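Local coordinates for protein histidine--tRNA ligase (Thermus thermophilus, PDB 1H4V) that catalyses the ATP-dependent attachment of L-histidine to tRNA(His), releasing AMP and diphosphate, as a homodimeric class II aminoacyl-tRNA synthetase, at residues V166-R172 against G260-R266; G283-D289 against P301-F307; E81-V87 against Q126-L132; K160-S164 against V249-E254. The contacts are given in a common frame with arbitrary orientation. Residues are numbered along the deposited sequence.

Interaction 1 (V166-R172 against G260-R266)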
loop_
_atom_site.group_PDB
_atom_site.type_symbol
_atom_site.label_atom_id
_atom_site.label_comp_id
_atom_site.label_asym_id
_atom_site.label_seq_id
_atom_site.Cartn_x
_atom_site.Cartn_y
_atom_site.Cartn_z
ATOM N N VAL A 166 12.100 18.203 -25.516
ATOM C CA VAL A 166 11.517 19.525 -25.341
ATOM C C VAL A 166 12.626 20.576 -25.234
ATOM O O VAL A 166 12.366 21.732 -24.900
ATOM C CB VAL A 166 10.606 19.582 -24.097
ATOM C CG1 VAL A 166 9.420 18.640 -24.289
ATOM C CG2 VAL A 166 11.385 19.212 -22.855
ATOM N N GLY A 167 13.857 20.146 -25.514
ATOM C CA GLY A 167 15.021 21.021 -25.494
ATOM C C GLY A 167 15.414 21.699 -24.195
ATOM O O GLY A 167 14.869 21.408 -23.134
ATOM N N ASP A 168 16.382 22.607 -24.281
ATOM C CA ASP A 168 16.839 23.350 -23.113
ATOM C C ASP A 168 16.001 24.623 -22.995
ATOM O O ASP A 168 15.416 25.074 -23.974
ATOM C CB ASP A 168 18.323 23.694 -23.250
ATOM C CG ASP A 168 19.204 22.453 -23.320
ATOM O OD1 ASP A 168 18.889 21.461 -22.626
ATOM O OD2 ASP A 168 20.217 22.470 -24.057
ATOM N N PRO A 169 15.930 25.215 -21.792
ATOM C CA PRO A 169 15.144 26.437 -21.585
ATOM C C PRO A 169 15.374 27.581 -22.578
ATOM O O PRO A 169 14.455 28.363 -22.842
ATOM C CB PRO A 169 15.469 26.824 -20.135
ATOM C CG PRO A 169 16.792 26.181 -19.886
ATOM C CD PRO A 169 16.650 24.849 -20.564
ATOM N N GLU A 170 16.581 27.681 -23.129
ATOM C CA GLU A 170 16.868 28.733 -24.101
ATOM C C GLU A 170 16.167 28.352 -25.410
ATOM O O GLU A 170 15.764 29.211 -26.194
ATOM C CB GLU A 170 18.375 28.867 -24.345
ATOM C CG GLU A 170 19.248 28.605 -23.122
ATOM C CD GLU A 170 19.657 27.134 -22.981
ATOM O OE1 GLU A 170 20.353 26.614 -23.889
ATOM O OE2 GLU A 170 19.291 26.504 -21.964
ATOM N N ASP A 171 16.038 27.046 -25.640
ATOM C CA ASP A 171 15.375 26.542 -26.834
ATOM C C ASP A 171 13.872 26.729 -26.668
ATOM O O ASP A 171 13.160 27.031 -27.621
ATOM C CB ASP A 171 15.667 25.051 -27.040
ATOM C CG ASP A 171 17.151 24.748 -27.156
ATOM O OD1 ASP A 171 17.907 25.609 -27.655
ATOM O OD2 ASP A 171 17.560 23.637 -26.762
ATOM N N ARG A 172 13.399 26.546 -25.442
ATOM C CA ARG A 172 11.983 26.687 -25.148
ATOM C C ARG A 172 11.572 28.158 -25.219
ATOM O O ARG A 172 10.426 28.483 -25.545
ATOM C CB ARG A 172 11.682 26.091 -23.772
ATOM C CG ARG A 172 12.001 24.589 -23.666
ATOM C CD ARG A 172 11.826 24.082 -22.239
ATOM N NE ARG A 172 10.484 24.362 -21.737
ATOM C CZ ARG A 172 9.441 23.556 -21.887
ATOM N NH1 ARG A 172 9.577 22.400 -22.522
ATOM N NH2 ARG A 172 8.252 23.916 -21.417
ATOM N N GLY A 260 4.567 21.262 -21.525
ATOM C CA GLY A 260 4.418 22.700 -21.383
ATOM C C GLY A 260 5.071 23.384 -20.200
ATOM O O GLY A 260 5.511 24.531 -20.320
ATOM N N LEU A 261 5.140 22.700 -19.061
ATOM C CA LEU A 261 5.732 23.289 -17.864
ATOM C C LEU A 261 7.198 23.639 -18.049
ATOM O O LEU A 261 7.948 22.908 -18.693
ATOM C CB LEU A 261 5.554 22.352 -16.671
ATOM C CG LEU A 261 4.091 22.070 -16.316
ATOM C CD1 LEU A 261 4.028 21.064 -15.178
ATOM C CD2 LEU A 261 3.391 23.372 -15.932
ATOM N N ASP A 262 7.599 24.763 -17.463
ATOM C CA ASP A 262 8.965 25.263 -17.574
ATOM C C ASP A 262 10.095 24.406 -16.995
ATOM O O ASP A 262 11.263 24.621 -17.327
ATOM C CB ASP A 262 9.039 26.666 -16.968
ATOM C CG ASP A 262 8.262 27.699 -17.777
ATOM O OD1 ASP A 262 8.726 28.063 -18.878
ATOM O OD2 ASP A 262 7.185 28.143 -17.314
ATOM N N TYR A 263 9.781 23.438 -16.143
ATOM C CA TYR A 263 10.849 22.626 -15.576
ATOM C C TYR A 263 11.159 21.348 -16.351
ATOM O O TYR A 263 12.104 20.634 -16.018
ATOM C CB TYR A 263 10.565 22.316 -14.094
ATOM C CG TYR A 263 9.307 21.525 -13.798
ATOM C CD1 TYR A 263 9.263 20.145 -13.997
ATOM C CD2 TYR A 263 8.184 22.148 -13.259
ATOM C CE1 TYR A 263 8.136 19.403 -13.659
ATOM C CE2 TYR A 263 7.055 21.417 -12.919
ATOM C CZ TYR A 263 7.036 20.044 -13.119
ATOM O OH TYR A 263 5.917 19.314 -12.784
ATOM N N TYR A 264 10.377 21.065 -17.390
ATOM C CA TYR A 264 10.620 19.885 -18.210
ATOM C C TYR A 264 11.690 20.232 -19.223
ATOM O O TYR A 264 11.628 21.279 -19.878
ATOM C CB TYR A 264 9.348 19.430 -18.925
ATOM C CG TYR A 264 8.362 18.738 -18.012
ATOM C CD1 TYR A 264 7.164 19.356 -17.646
ATOM C CD2 TYR A 264 8.630 17.466 -17.506
ATOM C CE1 TYR A 264 6.256 18.721 -16.799
ATOM C CE2 TYR A 264 7.730 16.824 -16.660
ATOM C CZ TYR A 264 6.548 17.454 -16.313
ATOM O OH TYR A 264 5.655 16.817 -15.491
ATOM N N VAL A 265 12.669 19.348 -19.355
ATOM C CA VAL A 265 13.786 19.579 -20.258
ATOM C C VAL A 265 14.166 18.310 -21.028
ATOM O O VAL A 265 13.945 17.194 -20.562
ATOM C CB VAL A 265 14.998 20.116 -19.432
ATOM C CG1 VAL A 265 16.239 19.291 -19.684
ATOM C CG2 VAL A 265 15.232 21.579 -19.744
ATOM N N ARG A 266 14.730 18.500 -22.215
ATOM C CA ARG A 266 15.164 17.404 -23.068
ATOM C C ARG A 266 14.182 16.237 -23.171
ATOM O O ARG A 266 12.988 16.441 -23.397
ATOM C CB ARG A 266 16.547 16.919 -22.614
ATOM C CG ARG A 266 17.576 18.037 -22.660
ATOM C CD ARG A 266 19.002 17.619 -22.324
ATOM N NE ARG A 266 19.855 18.806 -22.379
ATOM C CZ ARG A 266 21.175 18.815 -22.243
ATOM N NH1 ARG A 266 21.843 17.692 -22.034
ATOM N NH2 ARG A 266 21.825 19.963 -22.325
#

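Interaction 2 (G283-D289 against P301-F307)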
loop_
_atom_site.group_PDB
_atom_site.type_symbol
_atom_site.label_atom_id
_atom_site.label_comp_id
_atom_site.label_asym_id
_atom_site.label_seq_id
_atom_site.Cartn_x
_atom_site.Cartn_y
_atom_site.Cartn_z
ATOM N N GLY A 283 1.889 4.762 -19.881
ATOM C CA GLY A 283 2.783 5.499 -19.012
ATOM C C GLY A 283 3.784 6.286 -19.833
ATOM O O GLY A 283 3.834 6.155 -21.056
ATOM N N GLY A 284 4.585 7.107 -19.167
ATOM C CA GLY A 284 5.562 7.904 -19.878
ATOM C C GLY A 284 6.308 8.795 -18.916
ATOM O O GLY A 284 6.111 8.713 -17.707
ATOM N N GLY A 285 7.170 9.652 -19.444
ATOM C CA GLY A 285 7.926 10.529 -18.573
ATOM C C GLY A 285 8.981 11.335 -19.292
ATOM O O GLY A 285 8.800 11.756 -20.426
ATOM N N GLY A 286 10.099 11.554 -18.620
ATOM C CA GLY A 286 11.159 12.327 -19.226
ATOM C C GLY A 286 11.987 13.058 -18.197
ATOM O O GLY A 286 11.827 12.859 -16.996
ATOM N N ARG A 287 12.873 13.916 -18.689
ATOM C CA ARG A 287 13.781 14.683 -17.852
ATOM C C ARG A 287 13.102 15.954 -17.336
ATOM O O ARG A 287 12.291 16.564 -18.038
ATOM C CB ARG A 287 15.039 14.983 -18.677
ATOM C CG ARG A 287 16.142 15.739 -17.970
ATOM C CD ARG A 287 17.422 15.631 -18.787
ATOM N NE ARG A 287 18.030 14.302 -18.682
ATOM C CZ ARG A 287 18.668 13.867 -17.596
ATOM N NH1 ARG A 287 18.783 14.651 -16.528
ATOM N NH2 ARG A 287 19.203 12.654 -17.569
ATOM N N TYR A 288 13.429 16.342 -16.107
ATOM C CA TYR A 288 12.831 17.522 -15.476
ATOM C C TYR A 288 13.803 18.232 -14.544
ATOM O O TYR A 288 13.541 18.367 -13.345
ATOM C CB TYR A 288 11.611 17.097 -14.676
ATOM C CG TYR A 288 11.906 15.940 -13.753
ATOM C CD1 TYR A 288 12.518 16.142 -12.512
ATOM C CD2 TYR A 288 11.614 14.631 -14.139
ATOM C CE1 TYR A 288 12.832 15.076 -11.688
ATOM C CE2 TYR A 288 11.925 13.558 -13.321
ATOM C CZ TYR A 288 12.535 13.786 -12.101
ATOM O OH TYR A 288 12.877 12.724 -11.307
ATOM N N ASP A 289 14.896 18.725 -15.104
ATOM C CA ASP A 289 15.940 19.386 -14.332
ATOM C C ASP A 289 15.642 20.607 -13.446
ATOM O O ASP A 289 16.385 20.854 -12.499
ATOM C CB ASP A 289 17.110 19.693 -15.274
ATOM C CG ASP A 289 17.671 18.426 -15.931
ATOM O OD1 ASP A 289 18.522 18.545 -16.836
ATOM O OD2 ASP A 289 17.254 17.310 -15.539
ATOM N N PRO A 301 19.338 17.396 -11.424
ATOM C CA PRO A 301 18.889 16.825 -12.700
ATOM C C PRO A 301 18.034 15.602 -12.414
ATOM O O PRO A 301 18.310 14.856 -11.476
ATOM C CB PRO A 301 20.194 16.440 -13.394
ATOM C CG PRO A 301 21.216 17.354 -12.765
ATOM C CD PRO A 301 20.804 17.356 -11.318
ATOM N N GLY A 302 17.005 15.384 -13.222
ATOM C CA GLY A 302 16.154 14.237 -12.977
ATOM C C GLY A 302 15.511 13.693 -14.224
ATOM O O GLY A 302 15.327 14.402 -15.204
ATOM N N VAL A 303 15.182 12.410 -14.192
ATOM C CA VAL A 303 14.535 11.767 -15.318
ATOM C C VAL A 303 13.838 10.555 -14.731
ATOM O O VAL A 303 14.347 9.927 -13.803
ATOM C CB VAL A 303 15.561 11.345 -16.406
ATOM C CG1 VAL A 303 16.529 10.324 -15.850
ATOM C CG2 VAL A 303 14.835 10.779 -17.616
ATOM N N GLY A 304 12.659 10.240 -15.249
ATOM C CA GLY A 304 11.917 9.109 -14.732
ATOM C C GLY A 304 10.612 8.919 -15.470
ATOM O O GLY A 304 10.429 9.473 -16.557
ATOM N N PHE A 305 9.709 8.139 -14.882
ATOM C CA PHE A 305 8.419 7.879 -15.500
ATOM C C PHE A 305 7.377 7.450 -14.483
ATOM O O PHE A 305 7.681 7.208 -13.319
ATOM C CB PHE A 305 8.548 6.773 -16.561
ATOM C CG PHE A 305 8.880 5.414 -15.992
ATOM C CD1 PHE A 305 10.177 4.910 -16.059
ATOM C CD2 PHE A 305 7.892 4.629 -15.404
ATOM C CE1 PHE A 305 10.482 3.637 -15.549
ATOM C CE2 PHE A 305 8.191 3.366 -14.893
ATOM C CZ PHE A 305 9.487 2.868 -14.968
ATOM N N ALA A 306 6.144 7.339 -14.949
ATOM C CA ALA A 306 5.033 6.887 -14.127
ATOM C C ALA A 306 4.068 6.185 -15.061
ATOM O O ALA A 306 4.010 6.508 -16.243
ATOM C CB ALA A 306 4.330 8.074 -13.462
ATOM N N PHE A 307 3.353 5.193 -14.549
ATOM C CA PHE A 307 2.318 4.516 -15.328
ATOM C C PHE A 307 1.154 4.189 -14.388
ATOM O O PHE A 307 1.345 3.953 -13.196
ATOM C CB PHE A 307 2.854 3.275 -16.071
ATOM C CG PHE A 307 3.276 2.135 -15.189
ATOM C CD1 PHE A 307 2.338 1.397 -14.475
ATOM C CD2 PHE A 307 4.612 1.746 -15.144
ATOM C CE1 PHE A 307 2.726 0.280 -13.734
ATOM C CE2 PHE A 307 5.016 0.631 -14.407
ATOM C CZ PHE A 307 4.076 -0.106 -13.703
#

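Interaction 3 (E81-V87 against Q126-L132)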
loop_
_atom_site.group_PDB
_atom_site.type_symbol
_atom_site.label_atom_id
_atom_site.label_comp_id
_atom_site.label_asym_id
_atom_site.label_seq_id
_atom_site.Cartn_x
_atom_site.Cartn_y
_atom_site.Cartn_z
ATOM N N GLU A 81 0.483 13.618 -7.873
ATOM C CA GLU A 81 1.550 13.064 -8.709
ATOM C C GLU A 81 2.638 12.526 -7.791
ATOM O O GLU A 81 2.643 12.805 -6.597
ATOM C CB GLU A 81 2.163 14.152 -9.598
ATOM C CG GLU A 81 2.873 15.237 -8.797
ATOM C CD GLU A 81 3.880 16.018 -9.622
ATOM O OE1 GLU A 81 3.477 16.617 -10.643
ATOM O OE2 GLU A 81 5.077 16.031 -9.251
ATOM N N GLY A 82 3.580 11.786 -8.355
ATOM C CA GLY A 82 4.644 11.237 -7.540
ATOM C C GLY A 82 5.974 11.962 -7.574
ATOM O O GLY A 82 6.650 12.053 -6.543
ATOM N N THR A 83 6.339 12.488 -8.741
ATOM C CA THR A 83 7.632 13.157 -8.930
ATOM C C THR A 83 8.001 14.246 -7.935
ATOM O O THR A 83 9.058 14.164 -7.313
ATOM C CB THR A 83 7.772 13.737 -10.360
ATOM O OG1 THR A 83 7.450 12.722 -11.323
ATOM C CG2 THR A 83 9.219 14.201 -10.605
ATOM N N ALA A 84 7.150 15.261 -7.781
ATOM C CA ALA A 84 7.442 16.342 -6.843
ATOM C C ALA A 84 7.640 15.824 -5.417
ATOM O O ALA A 84 8.505 16.311 -4.690
ATOM C CB ALA A 84 6.332 17.388 -6.868
ATOM N N ALA A 85 6.836 14.843 -5.019
ATOM C CA ALA A 85 6.937 14.264 -3.678
ATOM C C ALA A 85 8.271 13.547 -3.496
ATOM O O ALA A 85 8.885 13.620 -2.434
ATOM C CB ALA A 85 5.796 13.291 -3.438
ATOM N N MET A 86 8.717 12.855 -4.535
ATOM C CA MET A 86 9.984 12.130 -4.472
ATOM C C MET A 86 11.155 13.092 -4.438
ATOM O O MET A 86 12.096 12.884 -3.673
ATOM C CB MET A 86 10.089 11.149 -5.648
ATOM C CG MET A 86 9.039 10.053 -5.515
ATOM S SD MET A 86 8.707 9.078 -6.968
ATOM C CE MET A 86 10.038 7.851 -6.825
ATOM N N VAL A 87 11.089 14.146 -5.248
ATOM C CA VAL A 87 12.145 15.164 -5.262
ATOM C C VAL A 87 12.183 15.834 -3.886
ATOM O O VAL A 87 13.255 16.108 -3.349
ATOM C CB VAL A 87 11.880 16.260 -6.318
ATOM C CG1 VAL A 87 12.867 17.413 -6.128
ATOM C CG2 VAL A 87 12.007 15.686 -7.718
ATOM N N GLN A 126 -0.461 4.555 -9.231
ATOM C CA GLN A 126 0.561 4.547 -10.249
ATOM C C GLN A 126 1.889 4.160 -9.672
ATOM O O GLN A 126 2.102 4.236 -8.454
ATOM C CB GLN A 126 0.658 5.896 -10.979
ATOM C CG GLN A 126 0.894 7.128 -10.156
ATOM C CD GLN A 126 1.156 8.355 -11.044
ATOM O OE1 GLN A 126 0.428 8.606 -12.011
ATOM N NE2 GLN A 126 2.196 9.117 -10.715
ATOM N N VAL A 127 2.762 3.690 -10.550
ATOM C CA VAL A 127 4.101 3.311 -10.150
ATOM C C VAL A 127 5.010 4.407 -10.662
ATOM O O VAL A 127 4.891 4.821 -11.811
ATOM C CB VAL A 127 4.511 1.968 -10.779
ATOM C CG1 VAL A 127 6.010 1.744 -10.589
ATOM C CG2 VAL A 127 3.704 0.832 -10.141
ATOM N N ASN A 128 5.897 4.899 -9.809
ATOM C CA ASN A 128 6.819 5.951 -10.217
ATOM C C ASN A 128 8.249 5.486 -10.094
ATOM O O ASN A 128 8.593 4.757 -9.168
ATOM C CB ASN A 128 6.660 7.214 -9.358
ATOM C CG ASN A 128 5.482 8.070 -9.778
ATOM O OD1 ASN A 128 4.339 7.807 -9.406
ATOM N ND2 ASN A 128 5.757 9.102 -10.559
ATOM N N TYR A 129 9.070 5.921 -11.036
ATOM C CA TYR A 129 10.488 5.614 -11.041
ATOM C C TYR A 129 11.196 6.946 -11.279
ATOM O O TYR A 129 10.840 7.687 -12.191
ATOM C CB TYR A 129 10.857 4.663 -12.172
ATOM C CG TYR A 129 12.356 4.577 -12.366
ATOM C CD1 TYR A 129 13.160 3.880 -11.459
ATOM C CD2 TYR A 129 12.974 5.223 -13.430
ATOM C CE1 TYR A 129 14.543 3.829 -11.611
ATOM C CE2 TYR A 129 14.354 5.186 -13.591
ATOM C CZ TYR A 129 15.131 4.485 -12.678
ATOM O OH TYR A 129 16.494 4.444 -12.840
ATOM N N GLU A 130 12.206 7.230 -10.475
ATOM C CA GLU A 130 12.944 8.477 -10.592
ATOM C C GLU A 130 14.455 8.275 -10.376
ATOM O O GLU A 130 14.883 7.629 -9.416
ATOM C CB GLU A 130 12.395 9.466 -9.555
ATOM C CG GLU A 130 11.728 10.722 -10.103
ATOM C CD GLU A 130 10.621 10.470 -11.121
ATOM O OE1 GLU A 130 10.740 10.986 -12.248
ATOM O OE2 GLU A 130 9.631 9.779 -10.806
ATOM N N ALA A 131 15.249 8.822 -11.289
ATOM C CA ALA A 131 16.710 8.768 -11.218
ATOM C C ALA A 131 17.136 10.225 -11.084
ATOM O O ALA A 131 17.076 10.983 -12.045
ATOM C CB ALA A 131 17.277 8.174 -12.498
ATOM N N LEU A 132 17.558 10.616 -9.886
ATOM C CA LEU A 132 17.947 11.999 -9.614
ATOM C C LEU A 132 19.431 12.207 -9.374
ATOM O O LEU A 132 20.089 11.369 -8.757
ATOM C CB LEU A 132 17.196 12.499 -8.385
ATOM C CG LEU A 132 15.710 12.179 -8.373
ATOM C CD1 LEU A 132 15.154 12.306 -6.962
ATOM C CD2 LEU A 132 15.006 13.104 -9.322
#

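Interaction 4 (K160-S164 against V249-E254)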
loop_
_atom_site.group_PDB
_atom_site.type_symbol
_atom_site.label_atom_id
_atom_site.label_comp_id
_atom_site.label_asym_id
_atom_site.label_seq_id
_atom_site.Cartn_x
_atom_site.Cartn_y
_atom_site.Cartn_z
ATOM N N LYS A 160 3.984 0.377 -28.072
ATOM C CA LYS A 160 4.578 1.404 -28.926
ATOM C C LYS A 160 5.322 2.459 -28.099
ATOM O O LYS A 160 4.720 3.165 -27.288
ATOM C CB LYS A 160 3.494 2.100 -29.771
ATOM C CG LYS A 160 2.566 1.172 -30.560
ATOM C CD LYS A 160 3.287 0.428 -31.679
ATOM C CE LYS A 160 2.321 -0.515 -32.411
ATOM N NZ LYS A 160 2.988 -1.358 -33.454
ATOM N N VAL A 161 6.629 2.562 -28.312
ATOM C CA VAL A 161 7.442 3.535 -27.604
ATOM C C VAL A 161 7.615 4.807 -28.427
ATOM O O VAL A 161 8.112 4.766 -29.549
ATOM C CB VAL A 161 8.837 2.964 -27.287
ATOM C CG1 VAL A 161 9.695 4.015 -26.597
ATOM C CG2 VAL A 161 8.692 1.738 -26.415
ATOM N N LYS A 162 7.200 5.938 -27.870
ATOM C CA LYS A 162 7.333 7.209 -28.568
ATOM C C LYS A 162 8.299 8.112 -27.822
ATOM O O LYS A 162 8.166 8.340 -26.626
ATOM C CB LYS A 162 5.958 7.852 -28.751
ATOM C CG LYS A 162 5.068 6.951 -29.594
ATOM C CD LYS A 162 3.798 7.609 -30.066
ATOM C CE LYS A 162 2.985 6.632 -30.905
ATOM N NZ LYS A 162 3.808 6.024 -32.004
ATOM N N LEU A 163 9.296 8.595 -28.549
ATOM C CA LEU A 163 10.347 9.427 -27.990
ATOM C C LEU A 163 10.353 10.828 -28.591
ATOM O O LEU A 163 9.877 11.046 -29.700
ATOM C CB LEU A 163 11.698 8.739 -28.230
ATOM C CG LEU A 163 12.985 9.417 -27.752
ATOM C CD1 LEU A 163 12.961 9.581 -26.244
ATOM C CD2 LEU A 163 14.182 8.581 -28.176
ATOM N N SER A 164 10.898 11.779 -27.845
ATOM C CA SER A 164 10.971 13.153 -28.305
ATOM C C SER A 164 11.801 13.967 -27.330
ATOM O O SER A 164 12.360 13.430 -26.370
ATOM C CB SER A 164 9.567 13.755 -28.406
ATOM O OG SER A 164 9.618 15.113 -28.822
ATOM N N VAL A 249 15.345 -1.630 -28.439
ATOM C CA VAL A 249 14.032 -1.121 -28.055
ATOM C C VAL A 249 13.454 -0.337 -29.228
ATOM O O VAL A 249 13.955 0.728 -29.589
ATOM C CB VAL A 249 14.097 -0.191 -26.807
ATOM C CG1 VAL A 249 12.786 0.570 -26.647
ATOM C CG2 VAL A 249 14.355 -1.018 -25.555
ATOM N N PRO A 250 12.399 -0.868 -29.853
ATOM C CA PRO A 250 11.782 -0.174 -30.988
ATOM C C PRO A 250 11.100 1.113 -30.538
ATOM O O PRO A 250 10.275 1.093 -29.632
ATOM C CB PRO A 250 10.778 -1.197 -31.511
ATOM C CG PRO A 250 10.355 -1.917 -30.251
ATOM C CD PRO A 250 11.682 -2.116 -29.535
ATOM N N TYR A 251 11.452 2.230 -31.164
ATOM C CA TYR A 251 10.847 3.507 -30.822
ATOM C C TYR A 251 10.564 4.325 -32.073
ATOM O O TYR A 251 11.060 4.026 -33.160
ATOM C CB TYR A 251 11.749 4.322 -29.889
ATOM C CG TYR A 251 12.946 4.937 -30.571
ATOM C CD1 TYR A 251 14.072 4.170 -30.867
ATOM C CD2 TYR A 251 12.945 6.283 -30.944
ATOM C CE1 TYR A 251 15.171 4.727 -31.518
ATOM C CE2 TYR A 251 14.038 6.851 -31.600
ATOM C CZ TYR A 251 15.150 6.065 -31.883
ATOM O OH TYR A 251 16.243 6.606 -32.524
ATOM N N GLU A 252 9.769 5.372 -31.897
ATOM C CA GLU A 252 9.391 6.250 -32.989
ATOM C C GLU A 252 9.482 7.690 -32.484
ATOM O O GLU A 252 8.981 8.009 -31.405
ATOM C CB GLU A 252 7.954 5.936 -33.414
ATOM C CG GLU A 252 7.510 6.588 -34.711
ATOM C CD GLU A 252 7.481 5.611 -35.879
ATOM O OE1 GLU A 252 8.533 4.996 -36.174
ATOM O OE2 GLU A 252 6.402 5.462 -36.501
ATOM N N LEU A 253 10.139 8.554 -33.247
ATOM C CA LEU A 253 10.245 9.952 -32.855
ATOM C C LEU A 253 8.841 10.545 -32.988
ATOM O O LEU A 253 8.183 10.362 -34.012
ATOM C CB LEU A 253 11.230 10.683 -33.769
ATOM C CG LEU A 253 12.385 11.416 -33.071
ATOM C CD1 LEU A 253 13.116 10.465 -32.141
ATOM C CD2 LEU A 253 13.339 11.981 -34.110
ATOM N N GLU A 254 8.377 11.226 -31.941
ATOM C CA GLU A 254 7.038 11.822 -31.924
ATOM C C GLU A 254 7.035 13.323 -31.702
ATOM O O GLU A 254 7.100 13.779 -30.566
ATOM C CB GLU A 254 6.182 11.190 -30.824
ATOM C CG GLU A 254 5.112 10.231 -31.311
ATOM C CD GLU A 254 4.012 10.905 -32.128
ATOM O OE1 GLU A 254 3.102 10.178 -32.585
ATOM O OE2 GLU A 254 4.053 12.144 -32.315
#

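Interaction 1 (V166-R172 against G260-R266)
Val-166 opens the contact with its backbone: its N donates to Arg-266 O at 2.9 Å, while CG2 packs 3.4 Å from Val-265 C and 3.6 Å from Tyr-264 O. Gly-167 continues it, its O accepting from Arg-266 N at 3.1 Å and receiving a CA-H...O contact from Val-265 CA at 3.6 Å. Its phi is positive, and a CB here would crowd Asp-171 CB. Asp-168, at the N-cap position of helix 169-183, turns its carboxylate outward from the helix to the arginine across the contact: Arg-266 NE to Asp-168 OD1 is a 2.8 Å salt bridge, supplemented by weak bonds from Arg-266 NH2. Asp-168 N donates to Asp-171 OD2 at 2.9 Å. Pro-169 CD rests on Val-265 CG2 at 3.7 Å. From the first helical turn Arg-172 reaches back to the type I turn 261-264, where Tyr-264 O lies over one guanidinium face, 3.5 Å from NH1; its NH2 is hydrogen-bonded to Arg-259 O. The guanidinium of Arg-266 also forms a salt bridge with Glu-135. Paired backbone bonds and a salt bridge thus join the start of this helix to the corner leading into strand 267-272, within the catalytic region.

Interaction 2 (G283-D289 against P301-F307)
Asp-289 OD2 is shared at the end of this antiparallel pair where residues 290-300 connect the strands: it accepts from Gly-302 N at 3.0 Å and forms a salt bridge with Arg-287 NH1 at 3.2 Å. Arg-287 has its strongest partner in Asp-140 of helix 137-153. The backbone ladder follows, with Tyr-288 N to Gly-302 O at 2.9 Å, then two hydrogen-bonded pairs: Gly-286 N to Gly-304 O at 2.9 Å with Gly-304 N to Gly-286 O at 3.3 Å, and Gly-284 N to Ala-306 O at 3.0 Å with Ala-306 N to Gly-284 O at 3.1 Å. Between them the non-hydrogen-bonded pair Gly-285/Phe-305 closes to 4.1 Å between CA atoms, and beyond them Gly-283/Phe-307 to 3.8 Å; a CB on either glycine would clash with the opposite strand. The Tyr-288 ring lies over Gly-302, whose CA is 4.0 Å from its centroid in a CH-pi contact, while Val-303 CB covers one face of the Arg-287 guanidinium. Strands 281-287 and 302-308 are central in the mainly antiparallel sheet of the class II catalytic domain, flanked by strands 267-272 and 123-132; Val-303, Phe-305 and Phe-307 pack on helix 137-153, and Tyr-288 reaches helix 83-92 across the sheet.

Interaction 3 (E81-V87 against Q126-L132)
Helix 83-87 crosses strand 126-132 at -46°, their axes 9.4 Å apart at closest approach, so side chains rather than backbone span the gap. The CA atoms come closest at the helix start, 6.3 Å between Gly-82 and Asn-128, and no hydrogen bond links the two segments. Gly-82 permits this approach, since a CB would collide with Asn-128 OD1. The helix N-terminus is capped from within: Glu-81 OE2 accepts from Ala-84 N at 2.7 Å, while the other carboxylate oxygen of Glu-81 forms a salt bridge with Lys-52. The contact lays helix 83-92 over one face of the mainly antiparallel sheet of the class II synthetase catalytic domain, where strand 123-132 runs between strands 102-111 and 302-308. In this family, motif 2 comprises two long antiparallel strands and their connecting loop, a description consistent with strands 102-111 and 123-132. On the strand, every second residue, Gln-126, Asn-128, Glu-130 and Leu-132, points toward the helix. Gln-126 NE2 donates to Asn-128 OD1 at 2.8 Å, bracing the two amides beside Gly-82. Met-86 spans two strand residues, with SD 3.7 Å from Asn-128 CB and CE 4.0 Å from Glu-130 CB. Thr-83 OG1 lies 3.7 Å from Glu-130 OE2, and OE1 of the same glutamate accepts a weak hydrogen bond from Tyr-288. Further along, Val-87 CG2 meets Leu-132 CD2 at 4.3 Å.

Interaction 4 (K160-S164 against V249-E254)
Val-249 enters with an apolar touch, its CG1 4.3 Å from Val-161 CG2, and Pro-250 O follows 3.3 Å from Val-161 CB. Tyr-251 lies alongside strand 160-165: its CB is 3.9 Å from Val-161 CG1, its CD2 3.8 Å from Leu-163 CD2, and its hydroxyl is hydrogen-bonded to Glu-241 of helix 231-246. Glu-252 bonds through its N and its O to the residues flanking Lys-162, N to Val-161 O and O to Leu-163 N, each 2.9 Å. At Leu-253 the CA makes a CA-H...O contact of 3.4 Å with Leu-163 O. That same oxygen accepts from Glu-254 N at 2.7 Å, so the ladder steps by two residues as parallel strands do. Val-161 and Leu-163 point to the face bearing Tyr-251, covered by helices 137-153 and 231-246. The chain between the two strands is largely helical, and helix 231-246 leads into 251-253, which forms the parallel edge strand of the otherwise mainly antiparallel catalytic sheet of this class II synthetase.

Interactions 2, 3 and 4 reach the same catalytic sheet. Interactions 2 and 3 are the closest, centres about 8 Å apart: Val-303 O and Ala-131 N, 2.9 Å apart, join neighbouring strands, and Tyr-288 OH meets Glu-130 OE1 at 2.9 Å. Interaction 1 lies about 13 Å from interaction 2 between centres and meets it where Val-265 N approaches Arg-287 O at 3.1 Å, a probable hydrogen bond. Interaction 4 adjoins interaction 1 in sequence, strand 160-165 leading to helix 169-183, yet sits about 19 Å away between centres; from interaction 3 it is about 22 Å. All four belong to the catalytic part of this ligand-free enzyme, with no substrate bound.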